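Local coordinates for putative uncharacterized protein (Helicobacter pylori, PDB 3TDG), which probably acts as a dimeric thiol-disulfide oxidoreductase of the DsbG type, joining a dimerisation domain to a thioredoxin-fold domain with reductase activity, at residues V64-P69 / Y73-V78; N91-F94 / D100-L103; Q118-K123 / S251-G256; A133-E138 / E242-K247; M180-W185 / K220-Q225. One frame throughout, in Å; residues are numbered along the deposited sequence.

Interaction 1. Residues V64-P69 / Y73-V78; sequences VVIEDP and YNIPLV
Strands 62-67 and 74-79 form a beta hairpin, and V64 to D68 run along Y73 to L77 as its two arms. The short strand axes approach to 4.5 Å with their directions 150° apart, an antiparallel pairing with the usual twist. V64 and L77 make one hydrogen-bonded pair, with V64 N to L77 O at 2.8 Å. I66 and I75 make the next: I66 N donates to I75 O at 2.9 Å and I75 N returns the bond to I66 O at 2.8 Å. V65 with P76 and E67 with N74 are the non-hydrogen-bonded pairs between and beyond, so the proline lies where its missing N-H costs no bond across the hairpin. Toward the turn, D68 N donates to Y73 O at 2.9 Å. Both strands are central in the four-stranded antiparallel sheet of the DsbG N-terminal domain, whose V65, N74 and P76 side chains face helix 98-129. On the other face I66 reaches two neighbours. With chi1 at 63°, its CG1 is wedged between backbone N and carbonyl carbon, and CD1 extends to I75 CB at 3.7 Å. I66 CG2 meets L77 CD1 at 3.8 Å, the two side chains crossing at about a right angle. The acidic ends turn elsewhere: E67 forms a salt bridge with R48, while D68 OD1 accepts from D70 N and T71 N, and OD2 forms a salt bridge with K45.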
# COMPACT_ATOMS: atom_id res chain seq x y z
N VAL A 64 -0.24 2.26 -28.21
CA VAL A 64 -1.59 1.71 -28.23
C VAL A 64 -2.19 1.71 -26.82
O VAL A 64 -1.54 1.29 -25.85
CB VAL A 64 -1.60 0.25 -28.79
CG1 VAL A 64 -3.01 -0.30 -28.90
CG2 VAL A 64 -0.91 0.19 -30.17
N VAL A 65 -3.42 2.20 -26.71
CA VAL A 65 -4.20 2.06 -25.48
C VAL A 65 -5.31 1.03 -25.73
O VAL A 65 -5.97 1.05 -26.77
CB VAL A 65 -4.77 3.41 -25.00
CG1 VAL A 65 -5.59 3.24 -23.69
CG2 VAL A 65 -3.63 4.39 -24.77
N ILE A 66 -5.47 0.12 -24.76
CA ILE A 66 -6.45 -0.95 -24.83
C ILE A 66 -7.35 -0.89 -23.61
O ILE A 66 -7.00 -0.26 -22.62
CB ILE A 66 -5.79 -2.37 -24.97
CG1 ILE A 66 -4.92 -2.74 -23.76
CG2 ILE A 66 -5.01 -2.51 -26.30
CD1 ILE A 66 -5.74 -3.30 -22.55
N GLU A 67 -8.51 -1.54 -23.69
CA GLU A 67 -9.41 -1.69 -22.55
C GLU A 67 -9.39 -3.13 -22.09
O GLU A 67 -9.60 -4.03 -22.89
CB GLU A 67 -10.83 -1.33 -22.96
CG GLU A 67 -11.82 -1.38 -21.81
CD GLU A 67 -13.26 -1.38 -22.30
OE1 GLU A 67 -13.64 -2.30 -23.07
OE2 GLU A 67 -14.00 -0.45 -21.92
N ASP A 68 -9.11 -3.35 -20.81
CA ASP A 68 -9.16 -4.69 -20.22
C ASP A 68 -10.66 -5.10 -20.14
O ASP A 68 -11.46 -4.37 -19.60
CB ASP A 68 -8.51 -4.65 -18.83
CG ASP A 68 -8.57 -5.99 -18.09
OD1 ASP A 68 -9.62 -6.65 -18.08
OD2 ASP A 68 -7.55 -6.35 -17.48
N PRO A 69 -11.05 -6.27 -20.72
CA PRO A 69 -12.50 -6.55 -20.74
C PRO A 69 -13.09 -6.89 -19.36
O PRO A 69 -14.30 -6.89 -19.22
CB PRO A 69 -12.59 -7.75 -21.68
CG PRO A 69 -11.30 -8.51 -21.39
CD PRO A 69 -10.26 -7.39 -21.26
N TYR A 73 -10.31 -1.14 -17.13
CA TYR A 73 -9.14 -0.26 -17.06
C TYR A 73 -8.55 -0.03 -18.45
O TYR A 73 -8.51 -0.95 -19.28
CB TYR A 73 -8.07 -0.82 -16.11
CG TYR A 73 -8.50 -0.83 -14.66
CD1 TYR A 73 -9.42 0.10 -14.18
CD2 TYR A 73 -7.96 -1.74 -13.75
CE1 TYR A 73 -9.81 0.11 -12.85
CE2 TYR A 73 -8.34 -1.74 -12.41
CZ TYR A 73 -9.28 -0.81 -11.98
OH TYR A 73 -9.68 -0.77 -10.66
N ASN A 74 -8.14 1.21 -18.71
CA ASN A 74 -7.45 1.55 -19.94
C ASN A 74 -5.96 1.38 -19.70
O ASN A 74 -5.42 1.91 -18.73
CB ASN A 74 -7.73 2.99 -20.36
CG ASN A 74 -9.15 3.19 -20.87
OD1 ASN A 74 -10.07 2.41 -20.57
ND2 ASN A 74 -9.34 4.25 -21.63
N ILE A 75 -5.30 0.63 -20.58
CA ILE A 75 -3.91 0.26 -20.39
C ILE A 75 -3.12 0.73 -21.60
O ILE A 75 -3.44 0.33 -22.73
CB ILE A 75 -3.74 -1.28 -20.25
CG1 ILE A 75 -4.72 -1.85 -19.19
CG2 ILE A 75 -2.27 -1.66 -19.97
CD1 ILE A 75 -4.43 -1.38 -17.74
N PRO A 76 -2.11 1.59 -21.38
CA PRO A 76 -1.22 2.05 -22.45
C PRO A 76 -0.05 1.11 -22.71
O PRO A 76 0.58 0.59 -21.78
CB PRO A 76 -0.74 3.41 -21.92
CG PRO A 76 -0.72 3.24 -20.45
CD PRO A 76 -1.94 2.38 -20.15
N LEU A 77 0.24 0.91 -23.99
CA LEU A 77 1.24 -0.04 -24.48
C LEU A 77 2.11 0.56 -25.57
O LEU A 77 1.69 1.47 -26.30
CB LEU A 77 0.52 -1.25 -25.10
CG LEU A 77 -0.67 -1.90 -24.37
CD1 LEU A 77 -1.41 -2.89 -25.28
CD2 LEU A 77 -0.18 -2.58 -23.09
N VAL A 78 3.31 0.02 -25.71
CA VAL A 78 4.08 0.19 -26.94
C VAL A 78 4.03 -1.16 -27.67
O VAL A 78 4.28 -2.21 -27.07
CB VAL A 78 5.54 0.70 -26.66
CG1 VAL A 78 6.40 0.64 -27.90
CG2 VAL A 78 5.48 2.14 -26.16

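Interaction 2. Residues N91-F94 / D100-L103; sequences NIFF and DVQL
A buried aromatic contact of F93 with D100 and V101 packs the short strand 93-95 against the first turn of helix 98-129, close to the subunit interface. No hydrogen bond crosses between the two segments; the evidence is van der Waals distance alone. F93 CE2 lies 3.7 Å from V101 N, which sits at the ring edge near its plane, and equally 3.7 Å from D100 O, which approaches obliquely. The outer part of the ring therefore meets backbone as much as side chain. F93 CZ comes 4.1 Å from D100 CB, and on the V101 side the apolar contact is looser, F93 CE2 to V101 CG2 at 4.3 Å. The F93 side chain reaches the helix because CG is trans to the backbone N (chi1 179°), carrying the ring out from the strand. F93 and F94 pair in antiparallel fashion with a strand of the second subunit, so a beta sheet continues across the dimer interface; F93 also packs on L85 of that subunit and on V104 of helix 98-129 in its own chain. The D100 carboxylate plane stands 67° from the F93 ring. Both carboxylate oxygens bond to backbone outside the contact: OD1 accepts from K56 N and OD2, weakly, from S57 N, tying the start of the helix to the loop following strand 48-54. V101 packs additionally on Q42 of the second subunit.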
# COMPACT_ATOMS: atom_id res chain seq x y z
N ASN A 91 5.61 5.30 -16.13
CA ASN A 91 6.43 6.49 -15.93
C ASN A 91 7.89 6.29 -16.33
O ASN A 91 8.58 7.26 -16.58
CB ASN A 91 6.37 6.96 -14.46
CG ASN A 91 5.07 7.65 -14.11
OD1 ASN A 91 4.19 7.89 -14.96
ND2 ASN A 91 4.93 7.98 -12.83
N ILE A 92 8.36 5.05 -16.35
CA ILE A 92 9.72 4.79 -16.82
C ILE A 92 9.69 4.78 -18.34
O ILE A 92 9.52 3.73 -18.97
CB ILE A 92 10.33 3.51 -16.22
CG1 ILE A 92 10.25 3.55 -14.70
CG2 ILE A 92 11.81 3.30 -16.71
CD1 ILE A 92 10.50 2.21 -14.00
N PHE A 93 9.82 5.98 -18.90
CA PHE A 93 9.83 6.22 -20.33
C PHE A 93 10.75 7.42 -20.63
O PHE A 93 10.54 8.51 -20.12
CB PHE A 93 8.44 6.55 -20.85
CG PHE A 93 8.42 6.81 -22.32
CD1 PHE A 93 8.26 5.76 -23.22
CD2 PHE A 93 8.62 8.10 -22.81
CE1 PHE A 93 8.28 5.98 -24.59
CE2 PHE A 93 8.65 8.34 -24.19
CZ PHE A 93 8.48 7.27 -25.08
N PHE A 94 11.75 7.21 -21.47
CA PHE A 94 12.63 8.32 -21.84
C PHE A 94 12.89 8.29 -23.30
O PHE A 94 12.98 7.22 -23.92
CB PHE A 94 13.94 8.30 -21.05
CG PHE A 94 13.74 8.16 -19.58
CD1 PHE A 94 13.40 9.27 -18.80
CD2 PHE A 94 13.86 6.93 -18.96
CE1 PHE A 94 13.18 9.14 -17.43
CE2 PHE A 94 13.65 6.79 -17.60
CZ PHE A 94 13.31 7.90 -16.83
N ASP A 100 7.49 12.65 -27.78
CA ASP A 100 7.14 11.29 -27.33
C ASP A 100 6.98 11.23 -25.82
O ASP A 100 6.00 10.65 -25.33
CB ASP A 100 8.17 10.27 -27.80
CG ASP A 100 8.10 9.98 -29.30
OD1 ASP A 100 7.14 10.42 -29.99
OD2 ASP A 100 9.00 9.28 -29.80
N VAL A 101 7.93 11.84 -25.09
CA VAL A 101 7.88 12.00 -23.63
C VAL A 101 6.56 12.65 -23.22
O VAL A 101 5.90 12.22 -22.24
CB VAL A 101 9.09 12.84 -23.08
CG1 VAL A 101 8.94 13.12 -21.58
CG2 VAL A 101 10.41 12.14 -23.37
N GLN A 102 6.17 13.67 -23.99
CA GLN A 102 4.94 14.40 -23.76
C GLN A 102 3.70 13.53 -24.06
O GLN A 102 2.77 13.48 -23.25
CB GLN A 102 4.90 15.68 -24.60
CG GLN A 102 3.48 16.13 -24.91
CD GLN A 102 3.38 17.58 -25.31
OE1 GLN A 102 3.96 18.00 -26.33
NE2 GLN A 102 2.64 18.35 -24.52
N LEU A 103 3.70 12.89 -25.23
CA LEU A 103 2.60 11.99 -25.62
C LEU A 103 2.34 10.95 -24.52
O LEU A 103 1.19 10.78 -24.10
CB LEU A 103 2.91 11.28 -26.93
CG LEU A 103 1.88 10.20 -27.34
CD1 LEU A 103 0.50 10.79 -27.62
CD2 LEU A 103 2.38 9.45 -28.57

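Interaction 3. Residues Q118-K123 / S251-G256; sequences QQNSAK and SGVIKG
V253 presents its two methyl groups to N120 and K123, which lie one helical turn apart on helix 98-129. V253 CG1 stands 3.7 Å from N120 OD1, and V253 CG2 is 3.8 Å from K123 CD. Thus one branch meets an amide oxygen and the other an aliphatic methylene, contacts of packing distance with no direct hydrogen bond across the segments. The lysine chain is extended beyond CG and crosses the valine at about a right angle; its CD, two bonds before NZ, does the touching. N120 and V253 instead slide past each other in opposite directions. A water supplies the polar link: N120 ND2 donates to it at 3.1 Å, and the water donates in turn to V253 O at 2.7 Å. With chi1 at -158°, the asparagine amide swings across to V253, placing OD1 against the methyls and ND2 within reach of the water. K123 N bonds to Q119 O at 2.9 Å as part of the regular helix, while G252, with a positive phi of 83°, marks the exit from helical geometry just before V253. The contact joins the long helix after the N-terminal sheet to a surface loop of the thioredoxin-fold domain. That loop, between helix 235-249 and strand 259-262, packs on helix 98-129 through V253 on L124 and I254 on L124 and F128, while I254 also touches I248, F249 and F259.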
# COMPACT_ATOMS: atom_id res chain seq x y z
N GLN A 118 -13.21 4.63 -12.83
CA GLN A 118 -13.73 3.28 -13.02
C GLN A 118 -13.66 2.49 -11.71
O GLN A 118 -14.63 1.84 -11.32
CB GLN A 118 -12.96 2.56 -14.15
CG GLN A 118 -13.36 1.10 -14.35
CD GLN A 118 -14.84 0.95 -14.68
OE1 GLN A 118 -15.38 1.66 -15.53
NE2 GLN A 118 -15.51 -0.00 -14.02
N GLN A 119 -12.53 2.58 -11.02
CA GLN A 119 -12.32 1.90 -9.75
C GLN A 119 -13.29 2.42 -8.70
O GLN A 119 -13.82 1.66 -7.89
CB GLN A 119 -10.89 2.12 -9.27
CG GLN A 119 -10.51 1.45 -7.95
CD GLN A 119 -9.06 1.73 -7.57
OE1 GLN A 119 -8.27 0.81 -7.37
NE2 GLN A 119 -8.71 3.00 -7.48
N ASN A 120 -13.53 3.73 -8.73
CA ASN A 120 -14.47 4.33 -7.80
C ASN A 120 -15.90 3.83 -8.04
O ASN A 120 -16.61 3.49 -7.10
CB ASN A 120 -14.40 5.86 -7.83
CG ASN A 120 -14.92 6.47 -6.56
OD1 ASN A 120 -14.29 6.37 -5.51
ND2 ASN A 120 -16.09 7.10 -6.64
N SER A 121 -16.32 3.76 -9.31
CA SER A 121 -17.64 3.22 -9.64
C SER A 121 -17.80 1.77 -9.17
O SER A 121 -18.82 1.41 -8.57
CB SER A 121 -17.93 3.34 -11.14
OG SER A 121 -18.13 4.70 -11.49
N ALA A 122 -16.78 0.95 -9.43
CA ALA A 122 -16.81 -0.47 -9.04
C ALA A 122 -16.85 -0.63 -7.51
O ALA A 122 -17.51 -1.53 -7.00
CB ALA A 122 -15.64 -1.24 -9.65
N LYS A 123 -16.15 0.24 -6.79
CA LYS A 123 -16.22 0.23 -5.33
C LYS A 123 -17.62 0.58 -4.83
O LYS A 123 -18.11 -0.03 -3.89
CB LYS A 123 -15.18 1.16 -4.71
CG LYS A 123 -13.79 0.56 -4.71
CD LYS A 123 -12.78 1.43 -4.00
CE LYS A 123 -11.43 0.75 -4.03
NZ LYS A 123 -10.38 1.75 -3.82
N SER A 251 -14.97 2.50 3.81
CA SER A 251 -13.86 2.72 2.89
C SER A 251 -13.56 4.20 2.69
O SER A 251 -12.46 4.58 2.31
CB SER A 251 -14.19 2.11 1.54
OG SER A 251 -15.35 2.74 1.01
N GLY A 252 -14.56 5.04 2.94
CA GLY A 252 -14.38 6.47 2.74
C GLY A 252 -14.60 6.85 1.30
O GLY A 252 -14.30 7.96 0.89
N VAL A 253 -15.11 5.90 0.52
CA VAL A 253 -15.57 6.18 -0.84
C VAL A 253 -16.87 7.01 -0.79
O VAL A 253 -17.15 7.79 -1.70
CB VAL A 253 -15.77 4.88 -1.62
CG1 VAL A 253 -16.58 5.11 -2.89
CG2 VAL A 253 -14.40 4.25 -1.95
N ILE A 254 -17.66 6.79 0.26
CA ILE A 254 -18.84 7.61 0.54
C ILE A 254 -18.51 8.33 1.85
O ILE A 254 -18.23 7.69 2.86
CB ILE A 254 -20.14 6.76 0.70
CG1 ILE A 254 -20.41 5.95 -0.58
CG2 ILE A 254 -21.34 7.65 1.08
CD1 ILE A 254 -21.70 5.10 -0.56
N LYS A 255 -18.51 9.66 1.80
CA LYS A 255 -18.03 10.46 2.92
C LYS A 255 -19.15 11.27 3.62
O LYS A 255 -18.91 11.89 4.65
CB LYS A 255 -16.92 11.41 2.45
CG LYS A 255 -15.77 10.73 1.71
CD LYS A 255 -14.58 11.68 1.48
CE LYS A 255 -13.81 11.99 2.78
NZ LYS A 255 -13.51 10.77 3.58
N GLY A 256 -20.36 11.26 3.06
CA GLY A 256 -21.47 12.02 3.65
C GLY A 256 -22.80 11.80 2.98
O GLY A 256 -22.92 11.05 2.00
O HOH W 1 -17.45 8.49 -4.28

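Interaction 4. Residues A133-E138 / E242-K247; sequences ADYAIE and ENTTKK. With FMT (formic acid), chain C.
T245 OG1 is gripped by two backbone groups, V241 O one turn earlier in its helix and G184 N in the loop after strand 177-182. Across the contact, T245 OG1 lies 4.2 Å from Y135 OH, a loose approach beside a closer meeting of Y135 with T244. The T244 methyl CG2 stands 3.8 Å from the centroid of the Y135 ring and 0° off its normal, a CH-pi contact centred over one face. T244 OG1 lies 3.7 Å from Y135 CE1 and is bonded to K240 O. In T244, chi1 of -53° sets OG1 beside the backbone N and directs CG2 out over the ring. The phenol is fixed at its far end by a hydrogen bond from OH to V182 O. Farther along the same segment, E138 N donates to formate O2 at 2.8 Å, with an N-H...O angle of 153°; the formate, probably from crystallisation, is also held by K214 and R205. Y135, in the loop before edge strand 137-139, thus packs between helix 235-249 and the neighbouring strand 177-182, joining that loop to a helix that flanks the mixed sheet of the thioredoxin fold.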
# COMPACT_ATOMS: atom_id res chain seq x y z
N ALA A 133 -30.41 -7.50 1.38
CA ALA A 133 -31.39 -7.39 0.29
C ALA A 133 -32.71 -6.73 0.67
O ALA A 133 -33.39 -6.14 -0.18
CB ALA A 133 -31.62 -8.75 -0.32
N ASP A 134 -33.10 -6.85 1.94
CA ASP A 134 -34.34 -6.24 2.41
C ASP A 134 -34.12 -4.81 2.96
O ASP A 134 -35.07 -4.14 3.34
CB ASP A 134 -34.99 -7.11 3.50
CG ASP A 134 -34.09 -7.35 4.69
OD1 ASP A 134 -34.60 -7.45 5.82
OD2 ASP A 134 -32.85 -7.41 4.52
N TYR A 135 -32.86 -4.36 3.02
CA TYR A 135 -32.53 -3.13 3.72
C TYR A 135 -33.00 -1.88 2.95
O TYR A 135 -33.67 -0.99 3.53
CB TYR A 135 -31.04 -3.07 4.05
CG TYR A 135 -30.71 -1.99 5.06
CD1 TYR A 135 -30.62 -2.29 6.42
CD2 TYR A 135 -30.51 -0.67 4.65
CE1 TYR A 135 -30.35 -1.33 7.35
CE2 TYR A 135 -30.23 0.33 5.58
CZ TYR A 135 -30.15 -0.01 6.93
OH TYR A 135 -29.86 0.95 7.87
N ALA A 136 -32.68 -1.81 1.65
CA ALA A 136 -33.05 -0.64 0.83
C ALA A 136 -34.54 -0.61 0.65
O ALA A 136 -35.17 -1.67 0.56
CB ALA A 136 -32.36 -0.67 -0.54
N ILE A 137 -35.09 0.60 0.56
CA ILE A 137 -36.50 0.79 0.29
C ILE A 137 -36.62 1.14 -1.17
O ILE A 137 -36.28 2.26 -1.58
CB ILE A 137 -37.11 1.94 1.11
CG1 ILE A 137 -36.95 1.67 2.60
CG2 ILE A 137 -38.59 2.16 0.72
CD1 ILE A 137 -36.88 2.91 3.42
N GLU A 138 -37.09 0.18 -1.96
CA GLU A 138 -37.19 0.38 -3.40
C GLU A 138 -38.57 0.91 -3.79
O GLU A 138 -39.59 0.26 -3.53
CB GLU A 138 -36.85 -0.92 -4.15
CG GLU A 138 -36.81 -0.73 -5.66
CD GLU A 138 -36.29 -1.93 -6.42
OE1 GLU A 138 -35.14 -2.39 -6.18
OE2 GLU A 138 -37.02 -2.41 -7.30
N GLU A 242 -26.69 -0.59 12.52
CA GLU A 242 -25.32 -0.24 12.88
C GLU A 242 -24.29 -0.93 11.98
O GLU A 242 -23.36 -0.28 11.54
CB GLU A 242 -25.02 -0.50 14.37
CG GLU A 242 -25.72 0.48 15.33
CD GLU A 242 -25.59 0.11 16.82
OE1 GLU A 242 -25.95 0.96 17.66
OE2 GLU A 242 -25.13 -1.00 17.14
N ASN A 243 -24.50 -2.22 11.71
CA ASN A 243 -23.60 -2.99 10.83
C ASN A 243 -23.67 -2.58 9.37
O ASN A 243 -22.64 -2.44 8.70
CB ASN A 243 -23.88 -4.51 10.94
CG ASN A 243 -23.58 -5.08 12.34
OD1 ASN A 243 -23.04 -4.39 13.21
ND2 ASN A 243 -23.96 -6.33 12.55
N THR A 244 -24.89 -2.39 8.86
CA THR A 244 -25.08 -1.97 7.49
C THR A 244 -24.42 -0.59 7.24
O THR A 244 -23.72 -0.38 6.24
CB THR A 244 -26.57 -1.95 7.09
OG1 THR A 244 -27.15 -3.23 7.40
CG2 THR A 244 -26.75 -1.69 5.60
N THR A 245 -24.64 0.33 8.19
CA THR A 245 -24.15 1.71 8.10
C THR A 245 -22.62 1.74 8.14
O THR A 245 -21.98 2.41 7.32
CB THR A 245 -24.75 2.58 9.23
OG1 THR A 245 -26.18 2.61 9.09
CG2 THR A 245 -24.22 4.02 9.20
N LYS A 246 -22.04 1.01 9.10
CA LYS A 246 -20.57 0.90 9.22
C LYS A 246 -19.90 0.53 7.91
O LYS A 246 -18.85 1.08 7.58
CB LYS A 246 -20.17 -0.13 10.27
CG LYS A 246 -19.98 0.42 11.68
CD LYS A 246 -19.10 -0.50 12.55
CE LYS A 246 -17.74 -0.75 11.89
NZ LYS A 246 -16.70 -1.12 12.90
N LYS A 247 -20.51 -0.40 7.17
CA LYS A 247 -19.94 -0.98 5.95
C LYS A 247 -20.10 -0.08 4.72
O LYS A 247 -19.27 -0.11 3.79
CB LYS A 247 -20.56 -2.35 5.66
CG LYS A 247 -19.93 -3.52 6.44
CD LYS A 247 -20.68 -4.84 6.18
CE LYS A 247 -20.03 -6.02 6.90
NZ LYS A 247 -20.51 -6.11 8.31
C FMT C . -39.74 -1.62 -0.80
O1 FMT C . -40.65 -2.13 -0.13
O2 FMT C . -38.53 -1.75 -0.57

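Interaction 5. Residues M180-W185 / K220-Q225; sequences MVVVGW and KIYSTQ
Strand 180-182, the end of strand 177-182, and the last turn of helix 211-222 pass with their backbones well apart, the nearest CA atoms being those of V182 and Y222 at 10.2 Å. The strand belongs to the mixed sheet of the thioredoxin fold, and the tyrosine side chain spans the gap from the helix to it. M180 and V182, alternate residues on one face of the strand, both come from the direction opposite to Y222 and meet its phenol end. M180 CE lies 3.3 Å from Y222 OH and 3.6 Å from Y222 CZ. V182 CG1 is 3.6 Å from Y222 OH and 4.1 Å from Y222 CE2. Both methyls approach the ring obliquely, and no hydrogen bond is made between the segments. M180 reaches that far because its chain is extended throughout, with chi1 at -165°. The hydroxyl, though buried among methyls, is hydrogen-bonded to S155 OG at the end of the adjacent strand 150-155. Y222 also packs on P157 and I197 and touches the CxxC segment (C159, C162) at a helix start, probably the redox motif as in thioredoxin-like proteins. Beyond the tyrosine the helix ends, S223 being the first residue to leave helical angles. There an ST turn forms, in which Q225 N donates to S223 OG at 3.2 Å with an N-H...O angle of 146°.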
# COMPACT_ATOMS: atom_id res chain seq x y z
N MET A 180 -33.81 3.89 -1.67
CA MET A 180 -33.40 4.70 -0.54
C MET A 180 -32.77 3.84 0.57
O MET A 180 -33.40 2.90 1.07
CB MET A 180 -34.61 5.48 -0.03
CG MET A 180 -34.23 6.61 0.90
SD MET A 180 -35.54 7.82 0.95
CE MET A 180 -35.13 8.67 2.47
N VAL A 181 -31.54 4.16 0.93
CA VAL A 181 -30.80 3.43 1.95
C VAL A 181 -30.71 4.34 3.19
O VAL A 181 -29.95 5.32 3.19
CB VAL A 181 -29.39 3.06 1.45
CG1 VAL A 181 -28.57 2.34 2.52
CG2 VAL A 181 -29.49 2.20 0.17
N VAL A 182 -31.52 4.03 4.20
CA VAL A 182 -31.66 4.89 5.39
C VAL A 182 -30.67 4.44 6.46
O VAL A 182 -30.82 3.35 7.03
CB VAL A 182 -33.12 4.96 5.91
CG1 VAL A 182 -33.26 5.96 7.09
CG2 VAL A 182 -34.05 5.37 4.81
N VAL A 183 -29.66 5.26 6.70
CA VAL A 183 -28.55 4.87 7.57
C VAL A 183 -28.65 5.51 8.96
O VAL A 183 -29.34 6.53 9.14
CB VAL A 183 -27.20 5.23 6.94
CG1 VAL A 183 -26.97 4.41 5.65
CG2 VAL A 183 -27.11 6.76 6.65
N GLY A 184 -27.94 4.93 9.91
CA GLY A 184 -27.82 5.48 11.26
C GLY A 184 -26.45 6.11 11.43
O GLY A 184 -25.69 5.68 12.27
N TRP A 185 -26.15 7.14 10.63
CA TRP A 185 -24.78 7.64 10.44
C TRP A 185 -24.39 8.80 11.37
O TRP A 185 -23.24 8.87 11.85
CB TRP A 185 -24.61 8.00 8.95
CG TRP A 185 -23.44 8.90 8.44
CD1 TRP A 185 -23.56 10.08 7.74
CD2 TRP A 185 -22.03 8.64 8.51
NE1 TRP A 185 -22.32 10.58 7.40
CE2 TRP A 185 -21.36 9.72 7.87
CE3 TRP A 185 -21.26 7.62 9.08
CZ2 TRP A 185 -19.97 9.79 7.76
CZ3 TRP A 185 -19.88 7.70 8.99
CH2 TRP A 185 -19.25 8.78 8.34
N LYS A 220 -43.25 10.75 7.90
CA LYS A 220 -43.65 10.69 9.31
C LYS A 220 -42.39 10.63 10.20
O LYS A 220 -42.24 11.44 11.13
CB LYS A 220 -44.59 9.49 9.56
CG LYS A 220 -45.02 9.30 11.04
CD LYS A 220 -45.91 8.05 11.26
CE LYS A 220 -45.08 6.76 11.37
NZ LYS A 220 -45.92 5.52 11.41
N ILE A 221 -41.47 9.71 9.90
CA ILE A 221 -40.32 9.47 10.80
C ILE A 221 -39.18 10.49 10.62
O ILE A 221 -38.49 10.83 11.59
CB ILE A 221 -39.81 7.98 10.73
CG1 ILE A 221 -40.89 7.03 11.26
CG2 ILE A 221 -38.51 7.80 11.51
CD1 ILE A 221 -40.70 5.56 10.91
N TYR A 222 -39.02 10.99 9.39
CA TYR A 222 -38.01 12.02 9.10
C TYR A 222 -38.37 13.38 9.75
O TYR A 222 -37.48 14.18 10.05
CB TYR A 222 -37.81 12.19 7.60
CG TYR A 222 -36.70 11.34 7.00
CD1 TYR A 222 -35.60 11.95 6.39
CD2 TYR A 222 -36.73 9.94 7.04
CE1 TYR A 222 -34.57 11.20 5.83
CE2 TYR A 222 -35.69 9.17 6.48
CZ TYR A 222 -34.61 9.82 5.88
OH TYR A 222 -33.58 9.12 5.34
N SER A 223 -39.66 13.61 9.96
CA SER A 223 -40.13 14.85 10.58
C SER A 223 -39.34 15.15 11.84
O SER A 223 -39.17 14.30 12.70
CB SER A 223 -41.63 14.76 10.91
OG SER A 223 -42.03 15.90 11.65
N THR A 224 -38.85 16.38 11.92
CA THR A 224 -38.17 16.88 13.11
C THR A 224 -39.02 16.79 14.38
O THR A 224 -38.48 16.66 15.48
CB THR A 224 -37.71 18.34 12.88
OG1 THR A 224 -36.90 18.40 11.70
CG2 THR A 224 -36.91 18.86 14.04
N GLN A 225 -40.34 16.83 14.24
CA GLN A 225 -41.24 16.76 15.40
C GLN A 225 -41.57 15.33 15.83
O GLN A 225 -42.19 15.13 16.88
CB GLN A 225 -42.53 17.55 15.14
CG GLN A 225 -42.31 19.06 15.02
CD GLN A 225 -41.61 19.47 13.72
OE1 GLN A 225 -41.94 18.96 12.65
NE2 GLN A 225 -40.65 20.38 13.82

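Overall arrangement
Interactions 1 and 2 belong to the N-terminal dimerisation region, their centres 16 Å apart, and both touch the second subunit. Helix 98-129 carries interaction 2 near its start and interaction 3 toward its end, the two centres being 30 Å apart. Interaction 3 also meets interaction 1, with Y73 OH 3.4 Å from Q119 CB, and interaction 5, with W185 CZ2 3.9 Å from K255 O. Interactions 4 and 5 share the mixed sheet of the thioredoxin-fold domain: their centres are 13 Å apart, and I137 N to M180 O at 2.9 Å probably bonds the neighbouring strands. Interaction 5 borders the probable CxxC site, 45 Å between centres from interaction 1.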